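Side-chain contacts in type I modular polyketide synthase (Streptomyces albus subsp. albus, PDB 6IYR), which probably selects an acyl extender unit from a coenzyme A thioester and transfers it toward the acyl carrier protein during assembly of the polyether salinomycin: residues E51-Q56 / L86-V91; G68-A73 / E95-F100; G136-G141 / P183-V188; R269-A274 / E307-R312. All blocks are in the same frame, centred on the assembly; numbering follows the deposited sequence.

Contact 1 (E51-Q56 / L86-V91); sequences EALRGQ and LESRGV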
loop_
_atom_site.group_PDB
_atom_site.type_symbol
_atom_site.label_atom_id
_atom_site.label_comp_id
_atom_site.label_asym_id
_atom_site.label_seq_id
_atom_site.Cartn_x
_atom_site.Cartn_y
_atom_site.Cartn_z
ATOM N N GLU A 51 9.620 -3.373 29.660
ATOM C CA GLU A 51 9.453 -4.229 30.810
ATOM C C GLU A 51 8.201 -3.846 31.573
ATOM O O GLU A 51 7.455 -4.715 32.011
ATOM C CB GLU A 51 10.670 -4.155 31.731
ATOM C CG GLU A 51 10.453 -4.846 33.072
ATOM C CD GLU A 51 11.411 -6.001 33.304
ATOM O OE1 GLU A 51 12.509 -5.756 33.849
ATOM O OE2 GLU A 51 11.042 -7.158 32.987
ATOM N N ALA A 52 7.962 -2.550 31.736
ATOM C CA ALA A 52 6.724 -2.111 32.344
ATOM C C ALA A 52 5.508 -2.403 31.455
ATOM O O ALA A 52 4.408 -2.596 31.972
ATOM C CB ALA A 52 6.774 -0.641 32.666
ATOM N N LEU A 53 5.675 -2.341 30.130
ATOM C CA LEU A 53 4.590 -2.734 29.238
ATOM C C LEU A 53 4.178 -4.157 29.587
ATOM O O LEU A 53 3.000 -4.463 29.634
ATOM C CB LEU A 53 4.997 -2.693 27.766
ATOM C CG LEU A 53 3.866 -3.112 26.815
ATOM C CD1 LEU A 53 2.708 -2.145 26.929
ATOM C CD2 LEU A 53 4.349 -3.183 25.380
ATOM N N ARG A 54 5.157 -5.037 29.749
ATOM C CA ARG A 54 4.884 -6.438 29.982
ATOM C C ARG A 54 4.190 -6.633 31.331
ATOM O O ARG A 54 3.315 -7.487 31.472
ATOM C CB ARG A 54 6.177 -7.235 29.886
ATOM C CG ARG A 54 6.580 -7.515 28.447
ATOM C CD ARG A 54 7.750 -8.476 28.345
ATOM N NE ARG A 54 9.020 -7.748 28.298
ATOM C CZ ARG A 54 9.929 -7.737 29.268
ATOM N NH1 ARG A 54 11.013 -6.984 29.137
ATOM N NH2 ARG A 54 9.765 -8.472 30.367
ATOM N N GLY A 55 4.509 -5.759 32.277
ATOM C CA GLY A 55 3.798 -5.694 33.533
ATOM C C GLY A 55 2.350 -5.273 33.404
ATOM O O GLY A 55 1.474 -5.755 34.124
ATOM N N GLN A 56 2.094 -4.275 32.589
ATOM C CA GLN A 56 0.711 -3.898 32.304
ATOM C C GLN A 56 -0.084 -5.048 31.693
ATOM O O GLN A 56 -1.261 -5.240 31.991
ATOM C CB GLN A 56 0.709 -2.723 31.356
ATOM C CG GLN A 56 1.233 -1.462 31.987
ATOM C CD GLN A 56 0.102 -0.679 32.577
ATOM O OE1 GLN A 56 -0.419 0.232 31.937
ATOM N NE2 GLN A 56 -0.426 -1.169 33.686
ATOM N N LEU A 86 1.736 5.999 26.220
ATOM C CA LEU A 86 3.183 6.111 26.326
ATOM C C LEU A 86 3.990 5.499 25.180
ATOM O O LEU A 86 3.432 4.902 24.290
ATOM C CB LEU A 86 3.647 5.600 27.681
ATOM C CG LEU A 86 3.160 6.496 28.817
ATOM C CD1 LEU A 86 3.665 7.911 28.612
ATOM C CD2 LEU A 86 1.649 6.510 28.900
ATOM N N GLU A 87 5.299 5.708 25.199
ATOM C CA GLU A 87 6.222 5.230 24.174
ATOM C C GLU A 87 6.301 3.731 23.855
ATOM O O GLU A 87 6.468 3.367 22.712
ATOM C CB GLU A 87 7.627 5.737 24.463
ATOM C CG GLU A 87 7.746 7.240 24.357
ATOM C CD GLU A 87 9.150 7.709 24.023
ATOM O OE1 GLU A 87 10.111 6.926 24.223
ATOM O OE2 GLU A 87 9.283 8.869 23.564
ATOM N N SER A 88 6.237 2.868 24.851
ATOM C CA SER A 88 6.316 1.450 24.593
ATOM C C SER A 88 4.892 0.846 24.634
ATOM O O SER A 88 4.079 1.216 25.492
ATOM C CB SER A 88 7.291 0.824 25.590
ATOM O OG SER A 88 6.935 -0.509 25.832
ATOM N N ARG A 89 4.490 0.177 23.549
ATOM C CA ARG A 89 3.050 -0.072 23.315
ATOM C C ARG A 89 2.723 -1.505 22.915
ATOM O O ARG A 89 3.567 -2.230 22.367
ATOM C CB ARG A 89 2.483 0.867 22.251
ATOM C CG ARG A 89 2.467 2.332 22.636
ATOM C CD ARG A 89 2.070 3.185 21.430
ATOM N NE ARG A 89 1.915 4.574 21.813
ATOM C CZ ARG A 89 1.305 5.498 21.092
ATOM N NH1 ARG A 89 1.225 6.731 21.549
ATOM N NH2 ARG A 89 0.762 5.209 19.929
ATOM N N GLY A 90 1.475 -1.903 23.182
ATOM C CA GLY A 90 1.040 -3.263 22.917
ATOM C C GLY A 90 -0.446 -3.280 22.643
ATOM O O GLY A 90 -1.190 -2.421 23.122
ATOM N N VAL A 91 -0.871 -4.195 21.776
ATOM C CA VAL A 91 -2.286 -4.354 21.487
ATOM C C VAL A 91 -2.574 -5.837 21.474
ATOM O O VAL A 91 -1.781 -6.624 20.938
ATOM C CB VAL A 91 -2.670 -3.774 20.121
ATOM C CG1 VAL A 91 -4.165 -3.874 19.929
ATOM C CG2 VAL A 91 -2.217 -2.334 19.980
#
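Leu53 enters the contact as a single apolar prong, lying against the backbone of Ser88, Arg89 and Gly90. Its CG stands anti to the backbone N (chi1 180°), which carries the fork of methyls off the helix and onto the strand. Leu53 CD2 lies over the Arg89 carbonyl, 3.3 Å from Arg89 O, a tight carbon-to-oxygen approach, and 3.8 Å from the N of Gly90, which bears no side chain to keep it off. The other branch, CD1, is 3.9 Å from Ser88 O. The Ser88 hydroxyl, also swung anti to its own N, comes back alongside the leucine stem, with OG 3.5 Å from Leu53 CB. Helix 51-56 and strand 88-91 run in broadly similar directions, with axes 8.1 Å apart at closest approach. The strand is the middle one of a three-stranded antiparallel sheet, and the helix packs on one face of it; this alpha/beta arrangement is consistent with the linker domain that joins ketosynthase and acyltransferase in modular synthases. Leu53 also rests on Val45 of the neighbouring strand. Arg89 starts off in the opposite direction from the helix. Its NE donates to Leu86 O (2.9 Å, 161°) with the oxygen in the guanidinium plane, and NH2 bonds to Trp442 O while the charged group lies against the Trp442 ring as a cation-pi pair.

Contact 2 (G68-A73 / E95-F100); sequences GALRPA and EDREGF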
loop_
_atom_site.group_PDB
_atom_site.type_symbol
_atom_site.label_atom_id
_atom_site.label_comp_id
_atom_site.label_asym_id
_atom_site.label_seq_id
_atom_site.Cartn_x
_atom_site.Cartn_y
_atom_site.Cartn_z
ATOM N N GLY A 68 -14.799 -13.491 34.701
ATOM C CA GLY A 68 -16.067 -14.170 34.505
ATOM C C GLY A 68 -16.951 -13.569 33.430
ATOM O O GLY A 68 -16.878 -13.964 32.279
ATOM N N ALA A 69 -17.847 -12.669 33.802
ATOM C CA ALA A 69 -18.713 -12.040 32.812
ATOM C C ALA A 69 -18.082 -10.790 32.207
ATOM O O ALA A 69 -18.615 -9.716 32.312
ATOM C CB ALA A 69 -20.050 -11.705 33.431
ATOM N N LEU A 70 -16.968 -10.954 31.525
ATOM C CA LEU A 70 -16.249 -9.848 30.951
ATOM C C LEU A 70 -16.952 -9.210 29.772
ATOM O O LEU A 70 -17.473 -9.897 28.919
ATOM C CB LEU A 70 -14.899 -10.358 30.473
ATOM C CG LEU A 70 -13.885 -9.379 29.899
ATOM C CD1 LEU A 70 -13.045 -8.837 31.035
ATOM C CD2 LEU A 70 -13.007 -10.095 28.894
ATOM N N ARG A 71 -16.964 -7.885 29.747
ATOM C CA ARG A 71 -17.496 -7.147 28.597
ATOM C C ARG A 71 -16.341 -6.501 27.798
ATOM O O ARG A 71 -15.823 -5.461 28.177
ATOM C CB ARG A 71 -18.457 -6.058 29.094
ATOM C CG ARG A 71 -19.592 -6.528 30.015
ATOM C CD ARG A 71 -20.339 -7.754 29.496
ATOM N NE ARG A 71 -20.258 -7.914 28.038
ATOM C CZ ARG A 71 -20.469 -9.059 27.384
ATOM N NH1 ARG A 71 -20.348 -9.098 26.062
ATOM N NH2 ARG A 71 -20.801 -10.165 28.043
ATOM N N PRO A 72 -15.856 -7.172 26.751
ATOM C CA PRO A 72 -14.571 -6.736 26.146
ATOM C C PRO A 72 -14.594 -5.333 25.489
ATOM O O PRO A 72 -13.642 -4.563 25.666
ATOM C CB PRO A 72 -14.263 -7.813 25.106
ATOM C CG PRO A 72 -15.385 -8.774 25.126
ATOM C CD PRO A 72 -16.434 -8.350 26.102
ATOM N N ALA A 73 -15.740 -4.949 24.926
ATOM C CA ALA A 73 -15.943 -3.571 24.467
ATOM C C ALA A 73 -15.812 -2.558 25.593
ATOM O O ALA A 73 -15.124 -1.533 25.447
ATOM C CB ALA A 73 -17.291 -3.442 23.791
ATOM N N GLU A 95 -11.732 -12.044 20.338
ATOM C CA GLU A 95 -13.184 -12.043 20.243
ATOM C C GLU A 95 -13.830 -12.345 21.561
ATOM O O GLU A 95 -14.971 -11.994 21.751
ATOM C CB GLU A 95 -13.652 -13.114 19.264
ATOM C CG GLU A 95 -12.897 -13.124 17.948
ATOM C CD GLU A 95 -13.633 -13.867 16.847
ATOM O OE1 GLU A 95 -14.818 -14.185 17.049
ATOM O OE2 GLU A 95 -13.011 -14.157 15.802
ATOM N N ASP A 96 -13.110 -12.990 22.474
ATOM C CA ASP A 96 -13.665 -13.335 23.784
ATOM C C ASP A 96 -12.646 -13.327 24.918
ATOM O O ASP A 96 -11.438 -13.279 24.702
ATOM C CB ASP A 96 -14.331 -14.704 23.704
ATOM C CG ASP A 96 -13.398 -15.780 23.215
ATOM O OD1 ASP A 96 -12.202 -15.765 23.548
ATOM O OD2 ASP A 96 -13.853 -16.635 22.451
ATOM N N ARG A 97 -13.155 -13.508 26.127
ATOM C CA ARG A 97 -12.324 -13.606 27.323
ATOM C C ARG A 97 -11.124 -14.507 27.160
ATOM O O ARG A 97 -10.014 -14.168 27.558
ATOM C CB ARG A 97 -13.170 -14.121 28.490
ATOM C CG ARG A 97 -12.433 -14.187 29.808
ATOM C CD ARG A 97 -13.365 -14.465 30.988
ATOM N NE ARG A 97 -12.576 -14.818 32.164
ATOM C CZ ARG A 97 -11.986 -16.000 32.330
ATOM N NH1 ARG A 97 -12.200 -16.982 31.463
ATOM N NH2 ARG A 97 -11.271 -16.234 33.421
ATOM N N GLU A 98 -11.362 -15.703 26.657
ATOM C CA GLU A 98 -10.343 -16.711 26.623
ATOM C C GLU A 98 -9.257 -16.292 25.618
ATOM O O GLU A 98 -8.069 -16.470 25.871
ATOM C CB GLU A 98 -10.975 -18.061 26.247
ATOM C CG GLU A 98 -11.929 -18.631 27.309
ATOM C CD GLU A 98 -13.157 -17.755 27.587
ATOM O OE1 GLU A 98 -13.858 -17.404 26.616
ATOM O OE2 GLU A 98 -13.465 -17.453 28.776
ATOM N N GLY A 99 -9.667 -15.627 24.537
ATOM C CA GLY A 99 -8.719 -15.122 23.531
ATOM C C GLY A 99 -7.854 -14.013 24.087
ATOM O O GLY A 99 -6.637 -14.033 23.924
ATOM N N PHE A 100 -8.460 -13.096 24.840
ATOM C CA PHE A 100 -7.685 -12.091 25.548
ATOM C C PHE A 100 -6.681 -12.668 26.518
ATOM O O PHE A 100 -5.548 -12.177 26.638
ATOM C CB PHE A 100 -8.616 -11.136 26.250
ATOM C CG PHE A 100 -9.311 -10.223 25.319
ATOM C CD1 PHE A 100 -8.579 -9.299 24.586
ATOM C CD2 PHE A 100 -10.658 -10.378 25.050
ATOM C CE1 PHE A 100 -9.215 -8.465 23.675
ATOM C CE2 PHE A 100 -11.287 -9.585 24.108
ATOM C CZ PHE A 100 -10.566 -8.625 23.419
#
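Leu70, Pro72, Arg97 and Phe100 meet where two helix starts come together at one end of the three-stranded antiparallel sheet, in an alpha/beta unit probably equivalent to the ketosynthase-acyltransferase linker of related synthases. The CD2 branch of Leu70 lies at a slant across the base of the arginine, 3.9 Å from Arg97 CA and 4.0 Å from its CB. From there the arginine chain runs out, CG anti to the backbone N (chi1 -177°) and extended from CG to NE, and passes alongside Gly68, its CD 3.8 Å from Gly68 O. This reach brings the guanidinium to the carboxyl end of helix 50-65, where NH2 donates to Arg65 O and NE makes a weak bond to Thr64 O; a positive charge would probably be favoured beside those helix-end carbonyls. NH1 turns the other way and joins Glu98 OE2 in a salt bridge, the oxygen lying in the guanidinium plane. The apolar pair of the contact, Pro72 and Phe100, lies on the strands: both touch Ile41, and Phe100 also touches Val92. Pro72 CB approaches the Phe100 ring obliquely, 3.6 Å from CE2, and Trp43 of strand 41-47 ties both partners together by stacking on Phe100 and donating its NE1 to Pro72 O. Asp96 is the N-cap of helix 97-108: its OD1 accepts from Gly99 N at 2.7 Å, almost in line with the C-O bond.

Contact 3 (G136-G141 / P183-V188); sequences GSQWAG and PGFDRV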
loop_
_atom_site.group_PDB
_atom_site.type_symbol
_atom_site.label_atom_id
_atom_site.label_comp_id
_atom_site.label_asym_id
_atom_site.label_seq_id
_atom_site.Cartn_x
_atom_site.Cartn_y
_atom_site.Cartn_z
ATOM N N GLY A 136 1.018 -6.353 -9.093
ATOM C CA GLY A 136 1.535 -7.461 -8.257
ATOM C C GLY A 136 0.738 -7.678 -6.963
ATOM O O GLY A 136 0.938 -8.656 -6.278
ATOM N N SER A 137 -0.100 -6.730 -6.553
ATOM C CA SER A 137 -0.790 -6.895 -5.260
ATOM C C SER A 137 -2.168 -7.592 -5.344
ATOM O O SER A 137 -2.801 -7.844 -4.307
ATOM C CB SER A 137 -0.855 -5.550 -4.455
ATOM O OG SER A 137 -1.148 -4.404 -5.257
ATOM N N GLN A 138 -2.578 -8.047 -6.528
ATOM C CA GLN A 138 -3.930 -8.556 -6.690
ATOM C C GLN A 138 -4.123 -9.996 -6.178
ATOM O O GLN A 138 -3.249 -10.802 -6.294
ATOM C CB GLN A 138 -4.391 -8.465 -8.151
ATOM C CG GLN A 138 -3.845 -9.548 -9.050
ATOM C CD GLN A 138 -2.408 -9.285 -9.410
ATOM O OE1 GLN A 138 -1.879 -8.190 -9.210
ATOM N NE2 GLN A 138 -1.745 -10.315 -9.876
ATOM N N TRP A 139 -5.326 -10.328 -5.758
ATOM C CA TRP A 139 -5.679 -11.728 -5.547
ATOM C C TRP A 139 -7.167 -11.882 -5.529
ATOM O O TRP A 139 -7.888 -10.939 -5.156
ATOM C CB TRP A 139 -5.099 -12.244 -4.224
ATOM C CG TRP A 139 -5.354 -11.396 -3.004
ATOM C CD1 TRP A 139 -4.567 -10.398 -2.544
ATOM C CD2 TRP A 139 -6.340 -11.617 -1.989
ATOM N NE1 TRP A 139 -5.017 -9.953 -1.332
ATOM C CE2 TRP A 139 -6.152 -10.632 -1.004
ATOM C CE3 TRP A 139 -7.368 -12.556 -1.814
ATOM C CZ2 TRP A 139 -6.874 -10.621 0.194
ATOM C CZ3 TRP A 139 -8.135 -12.498 -0.653
ATOM C CH2 TRP A 139 -7.889 -11.529 0.330
ATOM N N ALA A 140 -7.633 -13.067 -5.921
ATOM C CA ALA A 140 -9.044 -13.326 -6.042
ATOM C C ALA A 140 -9.646 -13.241 -4.669
ATOM O O ALA A 140 -9.277 -14.004 -3.791
ATOM C CB ALA A 140 -9.277 -14.716 -6.613
ATOM N N GLY A 141 -10.628 -12.369 -4.518
ATOM C CA GLY A 141 -11.260 -12.110 -3.229
ATOM C C GLY A 141 -10.618 -10.971 -2.454
ATOM O O GLY A 141 -11.039 -10.665 -1.350
ATOM N N PRO A 183 -14.534 -10.994 -15.809
ATOM C CA PRO A 183 -13.253 -11.206 -16.467
ATOM C C PRO A 183 -12.151 -11.404 -15.456
ATOM O O PRO A 183 -12.290 -11.006 -14.303
ATOM C CB PRO A 183 -13.062 -9.905 -17.245
ATOM C CG PRO A 183 -13.855 -8.898 -16.490
ATOM C CD PRO A 183 -15.039 -9.618 -15.957
ATOM N N GLY A 184 -11.007 -11.881 -15.923
ATOM C CA GLY A 184 -9.883 -12.203 -15.039
ATOM C C GLY A 184 -8.857 -11.101 -14.886
ATOM O O GLY A 184 -8.842 -10.122 -15.626
ATOM N N PHE A 185 -7.916 -11.337 -13.989
ATOM C CA PHE A 185 -6.854 -10.419 -13.732
ATOM C C PHE A 185 -5.779 -10.461 -14.815
ATOM O O PHE A 185 -4.901 -9.631 -14.806
ATOM C CB PHE A 185 -6.222 -10.723 -12.401
ATOM C CG PHE A 185 -7.115 -10.478 -11.237
ATOM C CD1 PHE A 185 -8.039 -9.449 -11.254
ATOM C CD2 PHE A 185 -6.972 -11.216 -10.090
ATOM C CE1 PHE A 185 -8.869 -9.238 -10.181
ATOM C CE2 PHE A 185 -7.767 -10.966 -8.994
ATOM C CZ PHE A 185 -8.740 -10.007 -9.054
ATOM N N ASP A 186 -5.876 -11.411 -15.736
ATOM C CA ASP A 186 -4.921 -11.555 -16.826
ATOM C C ASP A 186 -5.191 -10.498 -17.892
ATOM O O ASP A 186 -4.418 -10.358 -18.805
ATOM C CB ASP A 186 -5.017 -12.966 -17.474
ATOM C CG ASP A 186 -3.693 -13.769 -17.382
ATOM O OD1 ASP A 186 -3.146 -13.888 -16.253
ATOM O OD2 ASP A 186 -3.233 -14.326 -18.427
ATOM N N ARG A 187 -6.215 -9.681 -17.728
ATOM C CA ARG A 187 -6.410 -8.557 -18.616
ATOM C C ARG A 187 -5.959 -7.294 -17.918
ATOM O O ARG A 187 -6.517 -6.913 -16.877
ATOM C CB ARG A 187 -7.883 -8.441 -19.029
ATOM C CG ARG A 187 -8.209 -9.340 -20.204
ATOM C CD ARG A 187 -9.698 -9.367 -20.493
ATOM N NE ARG A 187 -10.278 -8.042 -20.665
ATOM C CZ ARG A 187 -11.590 -7.827 -20.716
ATOM N NH1 ARG A 187 -12.061 -6.601 -20.840
ATOM N NH2 ARG A 187 -12.446 -8.844 -20.655
ATOM N N VAL A 188 -5.028 -6.581 -18.553
ATOM C CA VAL A 188 -4.507 -5.343 -17.992
ATOM C C VAL A 188 -5.611 -4.274 -17.805
ATOM O O VAL A 188 -5.570 -3.514 -16.840
ATOM C CB VAL A 188 -3.296 -4.809 -18.808
ATOM C CG1 VAL A 188 -3.710 -4.384 -20.208
ATOM C CG2 VAL A 188 -2.607 -3.655 -18.085
#
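Phe185 reaches from its loop to fit beside the extended backbone of Gln138, Trp139 and Ala140, and the close packing is gathered around its ring. Gln138 comes over one face: its CB stands 4.2 Å above the ring plane, displaced toward the rim, and its CG touches CD2 at 3.7 Å. The ring edge meets the backbone, with CE2 3.6 Å from Trp139 C and 3.7 Å from Ala140 N. That nitrogen lies in the ring plane, so it approaches the rim and not the pi cloud. The glutamine CG sits between its backbone N and carbonyl carbon (chi1 78°), and a second bend at chi2 folds the chain back, carrying the amide away from the ring, back toward its own loop, with amide and ring planes 71° apart. There OE1 accepts a long, weak bond from Gly136 N at 3.4 Å. Gly136 to Gln138 close the GQGSQ signature of the malonyl-CoA transacylase-like fold, a loop that borders the active site in relatives. The Gln138 side chain also touches Val191 and Leu195 of helix 188-208, and Trp139 turns away from Phe185, its NE1 bonded to Ala399 O. The outer part is looser. Ala140, exposed to solvent, merely flanks the ring, and the type I beta turn from Gly184 to Arg187, closed by a weak bond, presents Phe185 and continues through solvent-exposed Asp186. The ring meets aliphatic carbons on one face and peptide atoms at its edge, so the contact rests on van der Waals packing, without a directional polar bond between the two segments.

Contact 4 (R269-A274 / E307-R312); sequences RERISA and ERDGVR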
loop_
_atom_site.group_PDB
_atom_site.type_symbol
_atom_site.label_atom_id
_atom_site.label_comp_id
_atom_site.label_asym_id
_atom_site.label_seq_id
_atom_site.Cartn_x
_atom_site.Cartn_y
_atom_site.Cartn_z
ATOM N N ARG A 269 22.144 0.341 -14.749
ATOM C CA ARG A 269 22.100 1.222 -15.890
ATOM C C ARG A 269 23.274 0.939 -16.811
ATOM O O ARG A 269 23.125 0.852 -18.037
ATOM C CB ARG A 269 22.151 2.668 -15.396
ATOM C CG ARG A 269 20.996 3.519 -15.828
ATOM C CD ARG A 269 21.126 4.904 -15.220
ATOM N NE ARG A 269 19.862 5.402 -14.670
ATOM C CZ ARG A 269 19.611 5.563 -13.370
ATOM N NH1 ARG A 269 18.439 6.042 -12.984
ATOM N NH2 ARG A 269 20.517 5.240 -12.452
ATOM N N GLU A 270 24.454 0.809 -16.227
ATOM C CA GLU A 270 25.617 0.416 -17.010
ATOM C C GLU A 270 25.463 -0.954 -17.642
ATOM O O GLU A 270 25.711 -1.127 -18.819
ATOM C CB GLU A 270 26.877 0.430 -16.157
ATOM C CG GLU A 270 27.614 1.760 -16.212
ATOM C CD GLU A 270 28.826 1.792 -15.295
ATOM O OE1 GLU A 270 29.952 1.991 -15.807
ATOM O OE2 GLU A 270 28.657 1.597 -14.066
ATOM N N ARG A 271 25.077 -1.934 -16.857
ATOM C CA ARG A 271 24.809 -3.260 -17.395
ATOM C C ARG A 271 23.835 -3.299 -18.581
ATOM O O ARG A 271 24.143 -3.863 -19.617
ATOM C CB ARG A 271 24.318 -4.155 -16.278
ATOM C CG ARG A 271 24.135 -5.596 -16.681
ATOM C CD ARG A 271 23.463 -6.359 -15.566
ATOM N NE ARG A 271 24.266 -6.426 -14.341
ATOM C CZ ARG A 271 25.287 -7.264 -14.164
ATOM N NH1 ARG A 271 25.914 -7.313 -13.012
ATOM N NH2 ARG A 271 25.681 -8.058 -15.137
ATOM N N ILE A 272 22.659 -2.698 -18.457
ATOM C CA ILE A 272 21.665 -2.793 -19.542
ATOM C C ILE A 272 21.992 -1.935 -20.768
ATOM O O ILE A 272 21.353 -2.029 -21.828
ATOM C CB ILE A 272 20.264 -2.438 -19.061
ATOM C CG1 ILE A 272 20.163 -0.943 -18.774
ATOM C CG2 ILE A 272 19.914 -3.276 -17.846
ATOM C CD1 ILE A 272 18.741 -0.499 -18.549
ATOM N N SER A 273 23.018 -1.108 -20.629
ATOM C CA SER A 273 23.364 -0.129 -21.653
ATOM C C SER A 273 23.638 -0.789 -23.022
ATOM O O SER A 273 23.197 -0.320 -24.070
ATOM C CB SER A 273 24.641 0.616 -21.217
ATOM O OG SER A 273 24.921 1.593 -22.189
ATOM N N ALA A 274 24.293 -1.929 -22.947
ATOM C CA ALA A 274 24.592 -2.812 -24.074
ATOM C C ALA A 274 23.386 -3.200 -24.915
ATOM O O ALA A 274 23.497 -3.322 -26.109
ATOM C CB ALA A 274 25.277 -4.066 -23.557
ATOM N N GLU A 307 23.234 -13.591 -13.477
ATOM C CA GLU A 307 23.511 -14.875 -12.827
ATOM C C GLU A 307 25.006 -15.181 -12.894
ATOM O O GLU A 307 25.657 -15.483 -11.879
ATOM C CB GLU A 307 22.731 -15.980 -13.539
ATOM C CG GLU A 307 22.086 -16.992 -12.604
ATOM C CD GLU A 307 22.995 -18.166 -12.271
ATOM O OE1 GLU A 307 23.531 -18.794 -13.208
ATOM O OE2 GLU A 307 23.144 -18.477 -11.069
ATOM N N ARG A 308 25.566 -14.965 -14.068
ATOM C CA ARG A 308 27.011 -14.983 -14.233
ATOM C C ARG A 308 27.762 -14.110 -13.229
ATOM O O ARG A 308 28.906 -14.384 -12.944
ATOM C CB ARG A 308 27.393 -14.520 -15.633
ATOM C CG ARG A 308 28.340 -15.453 -16.339
ATOM C CD ARG A 308 28.454 -15.120 -17.822
ATOM N NE ARG A 308 27.278 -15.549 -18.582
ATOM C CZ ARG A 308 26.509 -14.748 -19.322
ATOM N NH1 ARG A 308 25.439 -15.244 -19.927
ATOM N NH2 ARG A 308 26.784 -13.450 -19.456
ATOM N N ASP A 309 27.197 -12.989 -12.807
ATOM C CA ASP A 309 27.911 -12.113 -11.886
ATOM C C ASP A 309 27.527 -12.325 -10.434
ATOM O O ASP A 309 27.919 -11.573 -9.569
ATOM C CB ASP A 309 27.697 -10.673 -12.278
ATOM C CG ASP A 309 28.434 -10.331 -13.515
ATOM O OD1 ASP A 309 29.411 -11.046 -13.799
ATOM O OD2 ASP A 309 28.024 -9.408 -14.232
ATOM N N GLY A 310 26.771 -13.370 -10.167
ATOM C CA GLY A 310 26.236 -13.592 -8.843
ATOM C C GLY A 310 25.116 -12.647 -8.449
ATOM O O GLY A 310 24.770 -12.569 -7.283
ATOM N N VAL A 311 24.478 -11.996 -9.419
ATOM C CA VAL A 311 23.431 -11.033 -9.098
ATOM C C VAL A 311 22.045 -11.641 -9.287
ATOM O O VAL A 311 21.739 -12.185 -10.327
ATOM C CB VAL A 311 23.609 -9.756 -9.938
ATOM C CG1 VAL A 311 22.377 -8.864 -9.823
ATOM C CG2 VAL A 311 24.828 -9.003 -9.431
ATOM N N ARG A 312 21.256 -11.655 -8.233
ATOM C CA ARG A 312 19.953 -12.291 -8.288
ATOM C C ARG A 312 18.998 -11.507 -9.180
ATOM O O ARG A 312 18.797 -10.319 -8.990
ATOM C CB ARG A 312 19.351 -12.405 -6.893
ATOM C CG ARG A 312 18.362 -13.559 -6.777
ATOM C CD ARG A 312 17.666 -13.588 -5.430
ATOM N NE ARG A 312 16.306 -13.066 -5.543
ATOM C CZ ARG A 312 15.201 -13.808 -5.495
ATOM N NH1 ARG A 312 14.015 -13.227 -5.626
ATOM N NH2 ARG A 312 15.273 -15.121 -5.291
#
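Arg271 and Asp309 form the salt bridge that dominates this surface contact. The two side chains come from opposite directions, and the arginine meets the aspartate end-on, both terminal nitrogens converging on one oxygen. NH2 donates to Asp309 OD2 at 2.9 Å and 159°; NH1 does so at 3.2 Å with a more bent 138°. OD2 lies close to the guanidinium plane and is met on its anti side, away from OD1. Arg271 gets there by leaving its helix with CG anti to the backbone N and then bending at chi3 (-64°), which turns the guanidinium to Asp309. Van der Waals contact is slighter: Val311 CG2 lies 4.1 Å from Arg271 NH1, and the arginine also touches Leu302 and Cys306. Backbone bonds shape the acidic partner's surroundings. Helix 296-308 ends in a Schellman motif, with Gly310 N bonded to Glu307 O at 2.9 Å and Val311 N to Cys306 O, and positive-phi Gly310 turns the chain toward strand 313-316. These two helices belong to a beta-alpha-beta-beta-alpha-beta unit, the ferredoxin-like subdomain of the acyltransferase fold, and the pair joins their carboxyl-terminal ends. NH1 has a second anionic partner in Glu263 OE1. With two carboxylates as partners, the guanidinium charge is probably well compensated, whereas the exposed position of Asp309 would let water weaken the attraction on its side.

From the N terminus, contact 1 comes first, returning strand 88-94 to helix 50-65. Contact 2 opens before it closes and ends after it, so the two cross: helix 72-79 lies inside the loop of contact 1 and begins in the first segment of contact 2. Contact 1 packs a helix on the three-stranded sheet of the probable linker domain, and contact 2, centred 20 Å away, joins two helix starts beside it. The rest follows in series within the acyltransferase domain. Contact 3 closes a largely helical excursion from the loop after strand 129-132 to helix 188-208; contact 4 brings together the ends of two ferredoxin-like subdomain helices, which strands 279-286 and 289-294 separate along the chain.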